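Glutathione S-transferase (Agrobacterium tumefaciens, PDB 2YCD) probably conjugates glutathione to electrophilic compounds, possibly including herbicides, as a dimeric member of the glutathione transferase superfamily. Local coordinates at residues 89-92 and 93-97. Sequence-based numbering, arbitrary orientation.
Sequences IVMH and IAQHH
Ile-93 N donates to Ile-89 O at 3.0 Å and Ala-94 N to Val-90 O at 2.9 Å, continuing the i to i+4 ladder of helix 86-96 in the thioredoxin-like N-terminal domain. The next bond, from Gln-95 N to Met-91 O, is more bent at the hydrogen, with an N-H...O angle of 131°. Beyond it the ladder weakens: His-92 O receives only weak bonds from the backbone N atoms of Gln-95 and His-96, and a side chain donates to it as well. His-96 ND1 donates to His-92 O at 3.2 Å, the oxygen lying near the plane of the imidazole, which probably helps to fix the rotation of that ring. The same turn brings the rings of His-92 and His-96 together obliquely, centroids 4.7 Å apart and planes at 55°. On another flank Met-91 and Gln-95 run side by side; chi2 of -80° bends the glutamine chain, and NE2 makes a weak bond to the sulfur, SD, while OE1 is held by Arg-108. Met-91, His-92 and His-96 also pack on the second subunit, at Phe-116, Ala-109 and Gln-105 of that chain, placing this side of the helix at the dimer interface. Towards helix 35-45, Ile-89 meets Val-38 and Ile-93 meets Leu-42 and Val-45. Between these two isoleucines, Ile-89 CG2 rests 3.9 Å from Ile-93 CD1.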
ATOM      1  N   ILE A  89       2.659  -8.389   7.001  1.00  6.56           N
ATOM      2  CA  ILE A  89       3.128  -9.034   8.226  1.00  8.25           C
ATOM      3  C   ILE A  89       2.183  -8.678   9.376  1.00  6.53           C
ATOM      4  O   ILE A  89       1.718  -9.557  10.114  1.00  7.51           O
ATOM      5  CB  ILE A  89       4.597  -8.646   8.526  1.00  6.52           C
ATOM      6  CG1 ILE A  89       5.537  -9.203   7.441  1.00  8.61           C
ATOM      7  CG2 ILE A  89       5.013  -9.196   9.909  1.00  8.52           C
ATOM      8  CD1 ILE A  89       6.926  -8.547   7.466  1.00  8.92           C
ATOM      9  N   VAL A  90       1.862  -7.396   9.508  1.00  7.37           N
ATOM     10  CA  VAL A  90       0.844  -6.969  10.462  1.00  8.04           C
ATOM     11  C   VAL A  90      -0.491  -7.660  10.201  1.00  7.56           C
ATOM     12  O   VAL A  90      -1.105  -8.174  11.144  1.00  8.66           O
ATOM     13  CB  VAL A  90       0.721  -5.441  10.489  1.00  8.82           C
ATOM     14  CG1 VAL A  90      -0.494  -5.000  11.294  1.00  9.10           C
ATOM     15  CG2 VAL A  90       2.012  -4.819  11.062  1.00  8.61           C
ATOM     16  N   MET A  91      -0.897  -7.775   8.934  1.00  7.95           N
ATOM     17  CA  MET A  91      -2.135  -8.484   8.605  0.79  9.35           C
ATOM     18  C   MET A  91      -2.119  -9.922   9.120  1.00  9.22           C
ATOM     19  O   MET A  91      -3.072 -10.388   9.742  1.00  9.70           O
ATOM     20  CB  MET A  91      -2.368  -8.476   7.091  0.79 10.44           C
ATOM     21  CG  MET A  91      -3.710  -9.061   6.692  0.79 10.00           C
ATOM     22  SD  MET A  91      -5.086  -7.998   7.157  0.79 10.19           S
ATOM     23  CE  MET A  91      -5.109  -6.878   5.765  0.79 15.23           C
ATOM     24  N   HIS A  92      -1.031 -10.633   8.847  1.00  8.15           N
ATOM     25  CA  HIS A  92      -0.899 -12.026   9.271  1.00  9.54           C
ATOM     26  C   HIS A  92      -0.982 -12.194  10.780  1.00  9.47           C
ATOM     27  O   HIS A  92      -1.688 -13.090  11.280  1.00 11.13           O
ATOM     28  CB  HIS A  92       0.407 -12.625   8.730  1.00 10.02           C
ATOM     29  CG  HIS A  92       0.660 -14.036   9.168  1.00  9.83           C
ATOM     30  ND1 HIS A  92      -0.048 -15.107   8.667  1.00 14.35           N
ATOM     31  CD2 HIS A  92       1.537 -14.546  10.064  1.00 13.89           C
ATOM     32  CE1 HIS A  92       0.399 -16.222   9.220  1.00 16.66           C
ATOM     33  NE2 HIS A  92       1.350 -15.910  10.079  1.00 15.35           N
ATOM     34  N   ILE A  93      -0.270 -11.345  11.504  1.00  9.09           N
ATOM     35  CA  ILE A  93      -0.324 -11.348  12.964  1.00 10.23           C
ATOM     36  C   ILE A  93      -1.764 -11.106  13.434  1.00 11.65           C
ATOM     37  O   ILE A  93      -2.270 -11.819  14.316  1.00 12.43           O
ATOM     38  CB  ILE A  93       0.634 -10.281  13.536  1.00  8.71           C
ATOM     39  CG1 ILE A  93       2.084 -10.655  13.198  1.00 10.35           C
ATOM     40  CG2 ILE A  93       0.473 -10.151  15.073  1.00 10.72           C
ATOM     41  CD1 ILE A  93       3.100  -9.497  13.315  1.00  9.85           C
ATOM     42  N   ALA A  94      -2.423 -10.120  12.836  1.00 10.98           N
ATOM     43  CA  ALA A  94      -3.781  -9.745  13.217  1.00 11.96           C
ATOM     44  C   ALA A  94      -4.819 -10.816  12.877  1.00 14.21           C
ATOM     45  O   ALA A  94      -5.874 -10.878  13.517  1.00 16.89           O
ATOM     46  CB  ALA A  94      -4.167  -8.438  12.540  1.00 13.04           C
ATOM     47  N   GLN A  95      -4.546 -11.640  11.866  1.00 14.14           N
ATOM     48  CA  GLN A  95      -5.507 -12.657  11.430  1.00 17.07           C
ATOM     49  C   GLN A  95      -5.465 -13.895  12.326  1.00 21.14           C
ATOM     50  O   GLN A  95      -6.439 -14.648  12.394  1.00 25.52           O
ATOM     51  CB  GLN A  95      -5.257 -13.061   9.965  1.00 18.56           C
ATOM     52  CG  GLN A  95      -5.544 -11.978   8.915  1.00 20.81           C
ATOM     53  CD  GLN A  95      -7.023 -11.826   8.568  1.00 34.59           C
ATOM     54  OE1 GLN A  95      -7.868 -12.569   9.058  1.00 30.30           O
ATOM     55  NE2 GLN A  95      -7.334 -10.851   7.714  1.00 34.68           N
ATOM     56  N   HIS A  96      -4.349 -14.116  13.012  1.00 20.32           N
ATOM     57  CA  HIS A  96      -4.170 -15.361  13.753  1.00 21.45           C
ATOM     58  C   HIS A  96      -4.073 -15.187  15.261  1.00 24.96           C
ATOM     59  O   HIS A  96      -3.841 -16.146  15.997  1.00 29.70           O
ATOM     60  CB  HIS A  96      -2.994 -16.150  13.191  1.00 28.66           C
ATOM     61  CG  HIS A  96      -3.241 -16.658  11.807  1.00 31.83           C
ATOM     62  ND1 HIS A  96      -2.743 -16.034  10.683  1.00 32.81           N
ATOM     63  CD2 HIS A  96      -3.974 -17.705  11.365  1.00 39.09           C
ATOM     64  CE1 HIS A  96      -3.143 -16.690   9.609  1.00 28.83           C
ATOM     65  NE2 HIS A  96      -3.890 -17.708   9.993  1.00 48.76           N
ATOM     66  N   HIS A  97      -4.265 -13.955  15.713  1.00 20.68           N
ATOM     67  CA  HIS A  97      -4.380 -13.653  17.128  1.00 20.80           C
ATOM     68  C   HIS A  97      -5.642 -12.827  17.331  1.00 24.09           C
ATOM     69  O   HIS A  97      -6.306 -12.454  16.362  1.00 34.93           O
ATOM     70  CB  HIS A  97      -3.155 -12.857  17.605  1.00 19.53           C
ATOM     71  CG  HIS A  97      -1.860 -13.597  17.485  1.00 19.72           C
ATOM     72  ND1 HIS A  97      -1.314 -14.316  18.528  1.00 30.85           N
ATOM     73  CD2 HIS A  97      -0.995 -13.723  16.451  1.00 24.81           C
ATOM     74  CE1 HIS A  97      -0.172 -14.853  18.140  1.00 29.50           C
ATOM     75  NE2 HIS A  97       0.045 -14.509  16.883  1.00 35.87           N
TER